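PDB 2W5P: Dr hemagglutinin structural subunit from Escherichia coli, which forms the structural subunit of an adhesive fimbria, by which uropathogenic E. coli binds the Dr blood group antigen and adheres to the upper urinary tract. Local coordinates for residues A[20-25]-A[137-142]. The protein carries 1 engineered substitution. Residues are numbered along the deposited sequence; the frame is centred on the assembly and turned at random.
With SO4 (sulfate ion), chain G.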
loop_
_atom_site.group_PDB
_atom_site.type_symbol
_atom_site.label_atom_id
_atom_site.label_comp_id
_atom_site.label_asym_id
_atom_site.label_seq_id
_atom_site.Cartn_x
_atom_site.Cartn_y
_atom_site.Cartn_z
ATOM N N THR A 20 -5.078 6.600 6.469
ATOM C CA THR A 20 -5.327 5.393 7.277
ATOM C C THR A 20 -4.231 5.244 8.291
ATOM O O THR A 20 -3.080 5.093 7.925
ATOM C CB THR A 20 -5.410 4.138 6.419
ATOM O OG1 THR A 20 -6.611 4.164 5.633
ATOM C CG2 THR A 20 -5.413 2.898 7.292
ATOM N N THR A 21 -4.586 5.358 9.570
ATOM C CA THR A 21 -3.635 5.168 10.689
ATOM C C THR A 21 -3.583 3.678 11.065
ATOM O O THR A 21 -4.611 3.086 11.423
ATOM C CB THR A 21 -4.054 6.008 11.916
ATOM O OG1 THR A 21 -3.849 7.385 11.633
ATOM C CG2 THR A 21 -3.223 5.623 13.191
ATOM N N LYS A 22 -2.399 3.070 10.932
ATOM C CA LYS A 22 -2.201 1.671 11.303
ATOM C C LYS A 22 -1.380 1.591 12.599
ATOM O O LYS A 22 -0.410 2.345 12.810
ATOM C CB LYS A 22 -1.500 0.911 10.181
ATOM C CG LYS A 22 -2.366 0.683 8.949
ATOM C CD LYS A 22 -1.783 1.342 7.714
ATOM C CE LYS A 22 -2.537 0.918 6.470
ATOM N NZ LYS A 22 -1.661 0.890 5.266
ATOM N N LEU A 23 -1.843 0.769 13.518
ATOM C CA LEU A 23 -1.137 0.583 14.779
ATOM C C LEU A 23 -0.972 -0.927 15.001
ATOM O O LEU A 23 -1.916 -1.672 14.805
ATOM C CB LEU A 23 -1.990 1.154 15.928
ATOM C CG LEU A 23 -1.595 0.666 17.339
ATOM C CD1 LEU A 23 -0.217 1.178 17.709
ATOM C CD2 LEU A 23 -2.603 1.175 18.371
ATOM N N THR A 24 0.213 -1.384 15.384
ATOM C CA THR A 24 0.356 -2.792 15.719
ATOM C C THR A 24 0.541 -2.862 17.235
ATOM O O THR A 24 1.432 -2.223 17.770
ATOM C CB THR A 24 1.504 -3.512 14.968
ATOM O OG1 THR A 24 1.257 -3.487 13.555
ATOM C CG2 THR A 24 1.575 -4.984 15.442
ATOM N N VAL A 25 -0.342 -3.588 17.923
ATOM C CA VAL A 25 -0.240 -3.737 19.389
ATOM C C VAL A 25 0.487 -5.052 19.621
ATOM O O VAL A 25 0.145 -6.072 19.008
ATOM C CB VAL A 25 -1.645 -3.755 20.075
ATOM C CG1 VAL A 25 -1.494 -3.991 21.622
ATOM C CG2 VAL A 25 -2.382 -2.456 19.811
ATOM N N ASN A 137 -3.421 -5.943 14.623
ATOM C CA ASN A 137 -3.253 -4.750 13.785
ATOM C C ASN A 137 -4.540 -3.961 13.787
ATOM O O ASN A 137 -5.643 -4.514 13.652
ATOM C CB ASN A 137 -2.788 -5.112 12.357
ATOM C CG ASN A 137 -1.369 -5.651 12.344
ATOM O OD1 ASN A 137 -0.415 -4.903 12.483
ATOM N ND2 ASN A 137 -1.234 -6.964 12.240
ATOM N N TYR A 138 -4.404 -2.697 14.130
ATOM C CA TYR A 138 -5.566 -1.849 14.337
ATOM C C TYR A 138 -5.533 -0.665 13.355
ATOM O O TYR A 138 -4.470 -0.146 13.049
ATOM C CB TYR A 138 -5.555 -1.360 15.802
ATOM C CG TYR A 138 -5.798 -2.501 16.828
ATOM C CD1 TYR A 138 -7.076 -2.714 17.369
ATOM C CD2 TYR A 138 -4.755 -3.346 17.247
ATOM C CE1 TYR A 138 -7.319 -3.754 18.288
ATOM C CE2 TYR A 138 -4.993 -4.416 18.170
ATOM C CZ TYR A 138 -6.298 -4.593 18.668
ATOM O OH TYR A 138 -6.586 -5.643 19.489
ATOM N N THR A 139 -6.689 -0.237 12.876
ATOM C CA THR A 139 -6.721 0.889 11.959
ATOM C C THR A 139 -7.816 1.895 12.260
ATOM O O THR A 139 -8.946 1.522 12.573
ATOM C CB THR A 139 -6.878 0.391 10.491
ATOM O OG1 THR A 139 -8.159 -0.209 10.358
ATOM C CG2 THR A 139 -5.816 -0.660 10.148
ATOM N N LEU A 140 -7.520 3.160 11.957
ATOM C CA LEU A 140 -8.512 4.243 11.997
ATOM C C LEU A 140 -8.387 4.953 10.644
ATOM O O LEU A 140 -7.293 5.407 10.262
ATOM C CB LEU A 140 -8.186 5.242 13.120
ATOM C CG LEU A 140 -8.852 6.644 13.096
ATOM C CD1 LEU A 140 -10.346 6.478 13.235
ATOM C CD2 LEU A 140 -8.326 7.402 14.335
ATOM N N THR A 141 -9.499 5.071 9.942
ATOM C CA THR A 141 -9.498 5.691 8.624
ATOM C C THR A 141 -10.297 6.993 8.664
ATOM O O THR A 141 -11.441 6.986 9.066
ATOM C CB THR A 141 -10.083 4.716 7.589
ATOM O OG1 THR A 141 -9.344 3.486 7.637
ATOM C CG2 THR A 141 -9.994 5.318 6.155
ATOM N N LEU A 142 -9.678 8.093 8.217
ATOM C CA LEU A 142 -10.318 9.419 8.190
ATOM C C LEU A 142 -10.279 9.993 6.785
ATOM O O LEU A 142 -9.231 9.987 6.111
ATOM C CB LEU A 142 -9.579 10.389 9.116
ATOM C CG LEU A 142 -9.566 9.943 10.586
ATOM C CD1 LEU A 142 -8.465 10.675 11.390
ATOM C CD2 LEU A 142 -10.953 10.173 11.172
HETATM S S SO4 G . -1.842 7.291 4.608
HETATM O O1 SO4 G . -2.903 6.945 5.598
HETATM O O2 SO4 G . -0.980 6.163 4.230
HETATM O O3 SO4 G . -2.547 7.659 3.344
HETATM O O4 SO4 G . -1.168 8.498 5.106
HETATM O O HOH W 1 -8.460 2.273 5.400
HETATM O O HOH W 2 -5.908 8.468 9.663
#
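Thr20 and Thr141 face each other across a non-hydrogen-bonded pair and share one bridging water, which lies 2.7 Å from Thr20 OG1 and equally far from Thr141 OG1. This pair closes one end of an antiparallel β-sheet contact in the immunoglobulin-like fold expected of Dr-family adhesins. The contact pairs strand 17-26, near the start of the chain, with the last strand, 136-148, whose other neighbour here is 79-84.

The backbones are held by two hydrogen-bonded pairs, Thr21 with Leu140 and Leu23 with Tyr138, each bonded in both directions. The bond from Tyr138 N to Leu23 O, at 2.8 Å, is nearly straight (169° at the hydrogen). In between, Thr139 CA comes within 3.1 Å of Thr21 O, a CA-H...O contact.

Side chains alternate between two faces. Lys22 and Thr139 share a face with the threonine pair, lying side by side with Lys22 CG 3.9 Å from Thr139 CG2. Further along that face, Thr24 OG1 approaches Asn137 OD1 at a modelled 2.4 Å, too short to be trusted as a bond length. On the other face, Leu23 and Leu140 are buried against Leu82 of strand 79-84, which Tyr138 also touches. The tyrosine hydroxyl is hydrogen-bonded to Pro134 O.

At the Thr20 end, Thr20 N meets O1 of a sulfate, probably from the crystallisation liquor, at a doubtfully short distance; the same sulfate is hydrogen-bonded to Asp35 N of the third subunit. At the other end, Val25 meets the Tyr138 side chain obliquely: its CG2 branch, beside the backbone N while CG1 is anti to it (chi1 177°), sits 3.6 Å from Tyr138 CD2.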